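PDB 2P3V: inositol-1-monophosphatase from Thermotoga maritima, which hydrolyses the phosphate ester of inositol 1-phosphate and the 1-phosphate of fructose 1,6-bisphosphate in a magnesium-dependent reaction. Local coordinates for the interface of chains A and B and the interface of chains B and C. Residues are numbered along the deposited sequence; one frame, centred on the assembly and turned at random. Chains: chain A/B/C, Inositol-1-monophosphatase.

Contacts 1, 2 and 3 are neighbouring stretches of the two-fold interface between chains A and B; contact 4 belongs to a second interface, between B and C. Contact 1 lies in the middle, its C-alpha centre about 9 Å from that of contact 2, with which it shares A:Ile171, B:Ser152 and B:Ile173, and about 9 Å from that of contact 3, with which it shares A:Thr157 and B:Ile161. The C-alpha centre of contact 4 is about 27 Å from that of contact 2 and about 41 Å from that of contact 3. Chain B thus uses separate surfaces for its two neighbours, as suits a homotetramer.

Contact 1: the interface of chains A and B. Residues chain A 157, 161, 171, 173; chain B 152, 157-158, 161, 171, 173.
Both copies of Ile173 hold CG1 beside the backbone N (chi1 -61° in A and -57° in B) and stretch onward to CD1, which brings A:Ile173 CD1 to 3.5 Å from B:Ile173 CD1. The two side chains cross obliquely near the two-fold axis. Their backbones are paired as well, in an antiparallel bridge: A:Ile173 N gives a hydrogen bond of 3.1 Å to B:Ile173 O, and B:Ile173 N returns one of 3.0 Å to A:Ile173 O. A:Ile161 comes down from its helix to meet B:Ile173 tip to tip, CD1 to CD1 at 4.0 Å. Its other branch, CG2, packs at 3.8 Å on the methyl CG2 of B:Thr157, the two side chains crossing at about a right angle. Alanine in place of A:Ile173 would probably keep the backbone pair but leave B:Ile173 CD1 without the methyl of A:Ile173, opening a gap at the axis beside A:Ile161. Outside the bridge, A:Ile173 CG2 rests 3.4 Å from the carbonyl oxygen B:Ile171 O. In each chain the bridge residue directly follows strand 170-172, while the helix starting at 157 in A and 156 in B packs against its counterpart beside it.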
loop_
_atom_site.group_PDB
_atom_site.type_symbol
_atom_site.label_atom_id
_atom_site.label_comp_id
_atom_site.label_asym_id
_atom_site.label_seq_id
_atom_site.Cartn_x
_atom_site.Cartn_y
_atom_site.Cartn_z
ATOM N N THR A 157 -21.237 25.472 4.601
ATOM C CA THR A 157 -20.512 24.889 3.478
ATOM C C THR A 157 -20.936 25.401 2.109
ATOM O O THR A 157 -20.099 25.832 1.316
ATOM C CB THR A 157 -20.643 23.358 3.486
ATOM O OG1 THR A 157 -20.107 22.841 4.708
ATOM C CG2 THR A 157 -19.886 22.754 2.323
ATOM N N ILE A 161 -18.529 27.709 -0.097
ATOM C CA ILE A 161 -18.015 27.271 -1.386
ATOM C C ILE A 161 -18.497 28.254 -2.439
ATOM O O ILE A 161 -17.840 28.487 -3.455
ATOM C CB ILE A 161 -18.551 25.883 -1.744
ATOM C CG1 ILE A 161 -17.993 24.852 -0.767
ATOM C CG2 ILE A 161 -18.194 25.541 -3.180
ATOM C CD1 ILE A 161 -18.602 23.477 -0.925
ATOM N N ILE A 171 -12.285 23.708 -4.051
ATOM C CA ILE A 171 -12.522 23.607 -2.622
ATOM C C ILE A 171 -12.963 22.170 -2.438
ATOM O O ILE A 171 -13.903 21.705 -3.088
ATOM C CB ILE A 171 -13.594 24.589 -2.104
ATOM C CG1 ILE A 171 -13.131 26.038 -2.322
ATOM C CG2 ILE A 171 -13.804 24.375 -0.606
ATOM C CD1 ILE A 171 -11.866 26.425 -1.548
ATOM N N ILE A 173 -14.041 18.705 -0.038
ATOM C CA ILE A 173 -14.787 18.264 1.125
ATOM C C ILE A 173 -14.430 16.776 1.167
ATOM O O ILE A 173 -14.956 15.966 0.386
ATOM C CB ILE A 173 -16.303 18.469 0.968
ATOM C CG1 ILE A 173 -16.617 19.956 0.771
ATOM C CG2 ILE A 173 -17.009 17.990 2.223
ATOM C CD1 ILE A 173 -18.080 20.254 0.493
ATOM N N SER B 152 -16.361 20.432 -8.615
ATOM C CA SER B 152 -16.261 21.833 -8.221
ATOM C C SER B 152 -16.514 22.775 -9.392
ATOM O O SER B 152 -15.587 23.236 -10.062
ATOM C CB SER B 152 -14.884 22.120 -7.609
ATOM O OG SER B 152 -14.724 21.462 -6.361
ATOM N N THR B 157 -22.041 24.348 -7.724
ATOM C CA THR B 157 -21.673 23.621 -6.513
ATOM C C THR B 157 -22.309 24.182 -5.257
ATOM O O THR B 157 -23.087 23.495 -4.593
ATOM C CB THR B 157 -20.151 23.588 -6.302
ATOM O OG1 THR B 157 -19.518 23.008 -7.447
ATOM C CG2 THR B 157 -19.815 22.740 -5.091
ATOM N N GLY B 158 -21.968 25.422 -4.923
ATOM C CA GLY B 158 -22.530 26.041 -3.740
ATOM C C GLY B 158 -24.027 25.819 -3.658
ATOM O O GLY B 158 -24.555 25.507 -2.591
ATOM N N ILE B 161 -24.986 21.910 -2.912
ATOM C CA ILE B 161 -24.785 21.547 -1.518
ATOM C C ILE B 161 -25.939 22.136 -0.741
ATOM O O ILE B 161 -26.641 21.437 -0.019
ATOM C CB ILE B 161 -23.462 22.133 -0.948
ATOM C CG1 ILE B 161 -22.286 21.218 -1.282
ATOM C CG2 ILE B 161 -23.567 22.312 0.559
ATOM C CD1 ILE B 161 -21.926 21.191 -2.734
ATOM N N ILE B 171 -22.203 15.229 1.683
ATOM C CA ILE B 171 -21.883 15.454 0.275
ATOM C C ILE B 171 -20.357 15.593 0.203
ATOM O O ILE B 171 -19.767 16.404 0.920
ATOM C CB ILE B 171 -22.526 16.750 -0.257
ATOM C CG1 ILE B 171 -24.046 16.602 -0.317
ATOM C CG2 ILE B 171 -21.962 17.084 -1.629
ATOM C CD1 ILE B 171 -24.533 15.592 -1.329
ATOM N N ILE B 173 -16.659 16.082 -2.073
ATOM C CA ILE B 173 -16.058 16.697 -3.257
ATOM C C ILE B 173 -14.587 16.268 -3.169
ATOM O O ILE B 173 -13.756 16.935 -2.532
ATOM C CB ILE B 173 -16.174 18.245 -3.241
ATOM C CG1 ILE B 173 -17.645 18.660 -3.113
ATOM C CG2 ILE B 173 -15.597 18.823 -4.527
ATOM C CD1 ILE B 173 -17.861 20.163 -3.020
#

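Contact 2: the interface of chains A and B. Residues chain A 171-172, 174; chain B 86, 91, 152, 173-175.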
loop_
_atom_site.group_PDB
_atom_site.type_symbol
_atom_site.label_atom_id
_atom_site.label_comp_id
_atom_site.label_asym_id
_atom_site.label_seq_id
_atom_site.Cartn_x
_atom_site.Cartn_y
_atom_site.Cartn_z
ATOM N N ILE A 171 -12.285 23.708 -4.051
ATOM C CA ILE A 171 -12.522 23.607 -2.622
ATOM C C ILE A 171 -12.963 22.170 -2.438
ATOM O O ILE A 171 -13.903 21.705 -3.088
ATOM C CB ILE A 171 -13.594 24.589 -2.104
ATOM C CG1 ILE A 171 -13.131 26.038 -2.322
ATOM C CG2 ILE A 171 -13.804 24.375 -0.606
ATOM C CD1 ILE A 171 -11.866 26.425 -1.548
ATOM N N ARG A 172 -12.243 21.466 -1.571
ATOM C CA ARG A 172 -12.492 20.060 -1.292
ATOM C C ARG A 172 -13.283 19.793 -0.019
ATOM O O ARG A 172 -13.209 20.551 0.949
ATOM C CB ARG A 172 -11.157 19.312 -1.178
ATOM C CG ARG A 172 -10.290 19.347 -2.413
ATOM C CD ARG A 172 -10.907 18.538 -3.538
ATOM N NE ARG A 172 -10.188 18.729 -4.795
ATOM C CZ ARG A 172 -10.767 19.068 -5.943
ATOM N NH1 ARG A 172 -10.029 19.221 -7.032
ATOM N NH2 ARG A 172 -12.081 19.255 -6.003
ATOM N N LEU A 174 -13.512 16.444 2.075
ATOM C CA LEU A 174 -12.975 15.090 2.221
ATOM C C LEU A 174 -13.646 14.177 3.224
ATOM O O LEU A 174 -13.665 12.957 3.036
ATOM C CB LEU A 174 -11.485 15.178 2.548
ATOM C CG LEU A 174 -10.674 16.056 1.598
ATOM C CD1 LEU A 174 -9.267 16.165 2.130
ATOM C CD2 LEU A 174 -10.688 15.467 0.193
ATOM N N ASN B 86 -5.502 17.967 -8.056
ATOM C CA ASN B 86 -5.196 17.192 -6.857
ATOM C C ASN B 86 -3.782 16.652 -7.009
ATOM O O ASN B 86 -2.968 16.709 -6.078
ATOM C CB ASN B 86 -6.155 16.013 -6.701
ATOM C CG ASN B 86 -7.454 16.407 -6.052
ATOM O OD1 ASN B 86 -7.541 17.452 -5.426
ATOM N ND2 ASN B 86 -8.464 15.565 -6.178
ATOM N N LEU B 91 -2.639 15.599 -3.489
ATOM C CA LEU B 91 -3.756 14.842 -2.944
ATOM C C LEU B 91 -3.803 13.517 -3.665
ATOM O O LEU B 91 -3.464 13.436 -4.841
ATOM C CB LEU B 91 -5.054 15.604 -3.127
ATOM C CG LEU B 91 -5.134 16.772 -2.146
ATOM C CD1 LEU B 91 -6.231 17.717 -2.561
ATOM C CD2 LEU B 91 -5.368 16.237 -0.735
ATOM N N SER B 152 -16.361 20.432 -8.615
ATOM C CA SER B 152 -16.261 21.833 -8.221
ATOM C C SER B 152 -16.514 22.775 -9.392
ATOM O O SER B 152 -15.587 23.236 -10.062
ATOM C CB SER B 152 -14.884 22.120 -7.609
ATOM O OG SER B 152 -14.724 21.462 -6.361
ATOM N N ILE B 173 -16.659 16.082 -2.073
ATOM C CA ILE B 173 -16.058 16.697 -3.257
ATOM C C ILE B 173 -14.587 16.268 -3.169
ATOM O O ILE B 173 -13.756 16.935 -2.532
ATOM C CB ILE B 173 -16.174 18.245 -3.241
ATOM C CG1 ILE B 173 -17.645 18.660 -3.113
ATOM C CG2 ILE B 173 -15.597 18.823 -4.527
ATOM C CD1 ILE B 173 -17.861 20.163 -3.020
ATOM N N LEU B 174 -14.293 15.135 -3.804
ATOM C CA LEU B 174 -12.969 14.533 -3.787
ATOM C C LEU B 174 -11.983 15.024 -4.845
ATOM O O LEU B 174 -10.800 15.225 -4.545
ATOM C CB LEU B 174 -13.129 13.026 -3.890
ATOM C CG LEU B 174 -14.162 12.535 -2.878
ATOM C CD1 LEU B 174 -14.556 11.098 -3.179
ATOM C CD2 LEU B 174 -13.585 12.684 -1.483
ATOM N N GLY B 175 -12.439 15.180 -6.083
ATOM C CA GLY B 175 -11.530 15.683 -7.091
ATOM C C GLY B 175 -11.283 14.897 -8.364
ATOM O O GLY B 175 -10.689 15.438 -9.305
#
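A:Arg172 ends strand 170-172 with an extended backbone (phi -100°, psi 150°), and its side chain crosses to chain B beside the segment from B:Ile173 to B:Gly175. A bend at chi2 turns the chain so that CD lies 3.4 Å from the backbone oxygen B:Ile173 O. From there NE donates a hydrogen bond of 3.0 Å to the side-chain oxygen B:Asn86 OD1. The donor is somewhat tilted from the amide's carbonyl plane, and the guanidinium and amide planes stand steeply, 76° apart. One guanidinium face is covered over its centre by B:Gly175 CA, 3.7 Å from A:Arg172 CZ, while B:Ile173 CG2 meets the same group at its edge, in plane. B:Asn86 is itself steadied by its other amide atom: ND2 donates to B:Leu174 O at 2.9 Å, on a lone pair in the carbonyl plane. That bond helps fix the amide's rotation and turns OD1 toward the arginine. B:Ser152 OG sits 3.5 Å from A:Arg172 NH2 on the other flank. A:Arg172 is probably a substrate-binding residue, as in related enzymes, so one subunit may contribute to its neighbour's active site. In the fold, strand 170-172 of A faces helix 84-89 of B and the loop that follows B's own strand 170-172.

Contact 3: the interface of chains A and B. Residues chain A 153-155, 157-158; chain B 161, 165-166.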
loop_
_atom_site.group_PDB
_atom_site.type_symbol
_atom_site.label_atom_id
_atom_site.label_comp_id
_atom_site.label_asym_id
_atom_site.label_seq_id
_atom_site.Cartn_x
_atom_site.Cartn_y
_atom_site.Cartn_z
ATOM N N TYR A 153 -20.990 21.461 6.921
ATOM C CA TYR A 153 -21.800 22.193 7.893
ATOM C C TYR A 153 -23.009 22.845 7.222
ATOM O O TYR A 153 -22.876 23.606 6.258
ATOM C CB TYR A 153 -20.945 23.262 8.581
ATOM C CG TYR A 153 -19.566 22.759 8.952
ATOM C CD1 TYR A 153 -19.406 21.632 9.765
ATOM C CD2 TYR A 153 -18.418 23.374 8.448
ATOM C CE1 TYR A 153 -18.137 21.127 10.063
ATOM C CE2 TYR A 153 -17.144 22.875 8.741
ATOM C CZ TYR A 153 -17.013 21.752 9.547
ATOM O OH TYR A 153 -15.762 21.260 9.833
ATOM N N VAL A 154 -24.193 22.537 7.737
ATOM C CA VAL A 154 -25.421 23.082 7.187
ATOM C C VAL A 154 -25.382 24.602 7.193
ATOM O O VAL A 154 -24.966 25.218 8.175
ATOM C CB VAL A 154 -26.642 22.603 7.993
ATOM C CG1 VAL A 154 -27.922 23.128 7.366
ATOM C CG2 VAL A 154 -26.663 21.090 8.043
ATOM N N ASP A 155 -25.805 25.193 6.079
ATOM C CA ASP A 155 -25.853 26.642 5.919
ATOM C C ASP A 155 -24.498 27.342 5.825
ATOM O O ASP A 155 -24.430 28.527 5.486
ATOM C CB ASP A 155 -26.671 27.260 7.054
ATOM C CG ASP A 155 -28.104 26.787 7.051
ATOM O OD1 ASP A 155 -28.763 26.927 5.999
ATOM O OD2 ASP A 155 -28.567 26.274 8.092
ATOM N N THR A 157 -21.237 25.472 4.601
ATOM C CA THR A 157 -20.512 24.889 3.478
ATOM C C THR A 157 -20.936 25.401 2.109
ATOM O O THR A 157 -20.099 25.832 1.316
ATOM C CB THR A 157 -20.643 23.358 3.486
ATOM O OG1 THR A 157 -20.107 22.841 4.708
ATOM C CG2 THR A 157 -19.886 22.754 2.323
ATOM N N GLY A 158 -22.233 25.348 1.833
ATOM C CA GLY A 158 -22.729 25.805 0.549
ATOM C C GLY A 158 -22.342 27.237 0.244
ATOM O O GLY A 158 -21.730 27.521 -0.785
ATOM N N ILE B 161 -24.986 21.910 -2.912
ATOM C CA ILE B 161 -24.785 21.547 -1.518
ATOM C C ILE B 161 -25.939 22.136 -0.741
ATOM O O ILE B 161 -26.641 21.437 -0.019
ATOM C CB ILE B 161 -23.462 22.133 -0.948
ATOM C CG1 ILE B 161 -22.286 21.218 -1.282
ATOM C CG2 ILE B 161 -23.567 22.312 0.559
ATOM C CD1 ILE B 161 -21.926 21.191 -2.734
ATOM N N GLU B 165 -27.758 19.341 1.076
ATOM C CA GLU B 165 -27.318 19.199 2.468
ATOM C C GLU B 165 -28.375 18.859 3.521
ATOM O O GLU B 165 -28.091 18.135 4.477
ATOM C CB GLU B 165 -26.554 20.452 2.921
ATOM C CG GLU B 165 -27.414 21.693 3.160
ATOM C CD GLU B 165 -26.600 22.894 3.643
ATOM O OE1 GLU B 165 -27.180 23.997 3.738
ATOM O OE2 GLU B 165 -25.388 22.737 3.925
ATOM N N LYS B 166 -29.585 19.374 3.361
ATOM C CA LYS B 166 -30.637 19.104 4.331
ATOM C C LYS B 166 -31.406 17.841 3.968
ATOM O O LYS B 166 -32.209 17.339 4.754
ATOM C CB LYS B 166 -31.588 20.298 4.392
ATOM C CG LYS B 166 -30.866 21.621 4.597
ATOM C CD LYS B 166 -31.836 22.750 4.883
ATOM C CE LYS B 166 -31.098 24.024 5.277
ATOM N NZ LYS B 166 -32.042 25.117 5.657
#
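This is the polar outer part of the two-fold interface between A and B, where a loop of one subunit is capped by the carboxylate of the other, helping to join the two copies within the homotetramer. B:Glu165 reaches over with CG between its backbone N and carbonyl carbon (chi1 73°), a crowded position, and then runs extended to its carboxylate. OE1 accepts a hydrogen bond of 3.0 Å from the backbone A:Asp155 N, on the syn side but 33° out of the carboxylate plane; OE2 adds a weak second one at 3.3 Å. The same carboxylate lies against A:Val154, with CD 3.7 Å from A:Val154 CA. A glutamine at B:Glu165, without the charge and one of the two oxygens, would probably leave A:Asp155 N more weakly held. The extended B:Lys166 crosses A:Asp155 at about a right angle, NZ and OD1 forming a long salt bridge of 3.8 Å, while its CE rests 3.9 Å from A:Val154 CG1. Inward, B:Ile161 CG2 packs on A:Gly158 CA at 3.6 Å. A:Tyr153 N donates to A:Thr157 OG1 at 2.8 Å, tying the loop to the helix start. The site fastens the 153-155 loop against the neighbouring subunit, part of what holds A and B together in the tetramer.

Contact 4: the interface of chains B and C. Residues chain B 9, 12-13; chain C 20, 24.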
loop_
_atom_site.group_PDB
_atom_site.type_symbol
_atom_site.label_atom_id
_atom_site.label_comp_id
_atom_site.label_asym_id
_atom_site.label_seq_id
_atom_site.Cartn_x
_atom_site.Cartn_y
_atom_site.Cartn_z
ATOM N N LYS B 9 -3.379 -3.620 -16.874
ATOM C CA LYS B 9 -1.932 -3.649 -16.749
ATOM C C LYS B 9 -1.265 -2.367 -17.240
ATOM O O LYS B 9 -0.325 -1.862 -16.617
ATOM C CB LYS B 9 -1.371 -4.863 -17.498
ATOM C CG LYS B 9 -1.732 -6.179 -16.846
ATOM C CD LYS B 9 -1.182 -7.354 -17.627
ATOM C CE LYS B 9 -1.592 -8.665 -16.979
ATOM N NZ LYS B 9 -1.207 -9.835 -17.808
ATOM N N ARG B 12 -1.836 0.457 -14.707
ATOM C CA ARG B 12 -1.055 0.233 -13.497
ATOM C C ARG B 12 0.401 0.614 -13.724
ATOM O O ARG B 12 1.049 1.193 -12.850
ATOM C CB ARG B 12 -1.175 -1.228 -13.064
ATOM C CG ARG B 12 -2.493 -1.500 -12.360
ATOM C CD ARG B 12 -2.688 -2.959 -11.973
ATOM N NE ARG B 12 -3.870 -3.084 -11.118
ATOM C CZ ARG B 12 -4.397 -4.231 -10.705
ATOM N NH1 ARG B 12 -3.856 -5.386 -11.068
ATOM N NH2 ARG B 12 -5.459 -4.221 -9.913
ATOM N N LYS B 13 0.899 0.293 -14.909
ATOM C CA LYS B 13 2.263 0.614 -15.293
ATOM C C LYS B 13 2.424 2.134 -15.362
ATOM O O LYS B 13 3.321 2.697 -14.736
ATOM C CB LYS B 13 2.571 -0.008 -16.655
ATOM C CG LYS B 13 3.947 0.313 -17.198
ATOM C CD LYS B 13 4.167 -0.340 -18.551
ATOM C CE LYS B 13 5.443 0.175 -19.209
ATOM N NZ LYS B 13 5.599 -0.262 -20.639
ATOM N N ILE C 20 7.989 1.073 -12.659
ATOM C CA ILE C 20 7.453 1.084 -14.011
ATOM C C ILE C 20 7.853 -0.187 -14.747
ATOM O O ILE C 20 7.027 -0.856 -15.354
ATOM C CB ILE C 20 7.980 2.290 -14.793
ATOM C CG1 ILE C 20 7.301 3.554 -14.293
ATOM C CG2 ILE C 20 7.740 2.104 -16.280
ATOM C CD1 ILE C 20 7.927 4.813 -14.842
ATOM N N ARG C 24 7.987 -5.976 -15.520
ATOM C CA ARG C 24 7.359 -5.678 -16.803
ATOM C C ARG C 24 8.309 -5.988 -17.962
ATOM O O ARG C 24 7.946 -5.838 -19.129
ATOM C CB ARG C 24 6.922 -4.207 -16.869
ATOM C CG ARG C 24 5.755 -3.828 -15.955
ATOM C CD ARG C 24 4.488 -4.615 -16.271
ATOM N NE ARG C 24 3.355 -4.151 -15.474
ATOM C CZ ARG C 24 2.188 -4.787 -15.378
ATOM N NH1 ARG C 24 1.214 -4.281 -14.627
ATOM N NH2 ARG C 24 1.995 -5.933 -16.026
#
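B:Lys13 and C:Ile20 form the small apolar centre of this patch, the two side chains crossing at about a right angle. The methylene chain of B:Lys13 does the packing: CE lies 4.2 Å from the branch methyl C:Ile20 CG2, and CG sits 3.8 Å from the backbone oxygen C:Ile20 O. With CG anti to the backbone N (chi1 177°) and every later torsion extended, the lysine lies alongside the end of the neighbouring helix and carries its amine away from the isoleucine. The contact is loose, made of van der Waals distances. Farther out, C:Arg24 follows helix 2-21 of its chain and bends at chi2 (-60°) before running toward helix 3-21 of B. Its side chain is poorly ordered, so its placement is approximate. As modelled, the guanidinium group lies beside the aliphatic part of B:Lys9, at a slant to it, with NH2 3.8 Å from B:Lys9 CG. B:Arg12 borders the same group through its CB, 4.2 Å from C:Arg24 NH1. The rim is rich in positive charge: B:Lys9 NZ is modelled 5.4 Å from C:Arg24 NH2, an approximate spacing at which the like charges may repel weakly, eased if solvent or counter-ions lie near. The protein is a homotetramer, and this helix-to-helix surface may be one of its joints. As modelled, B:Lys9 O lies over the face of the poorly ordered guanidinium, 3.5 Å from C:Arg24 NH1, with no bond implied.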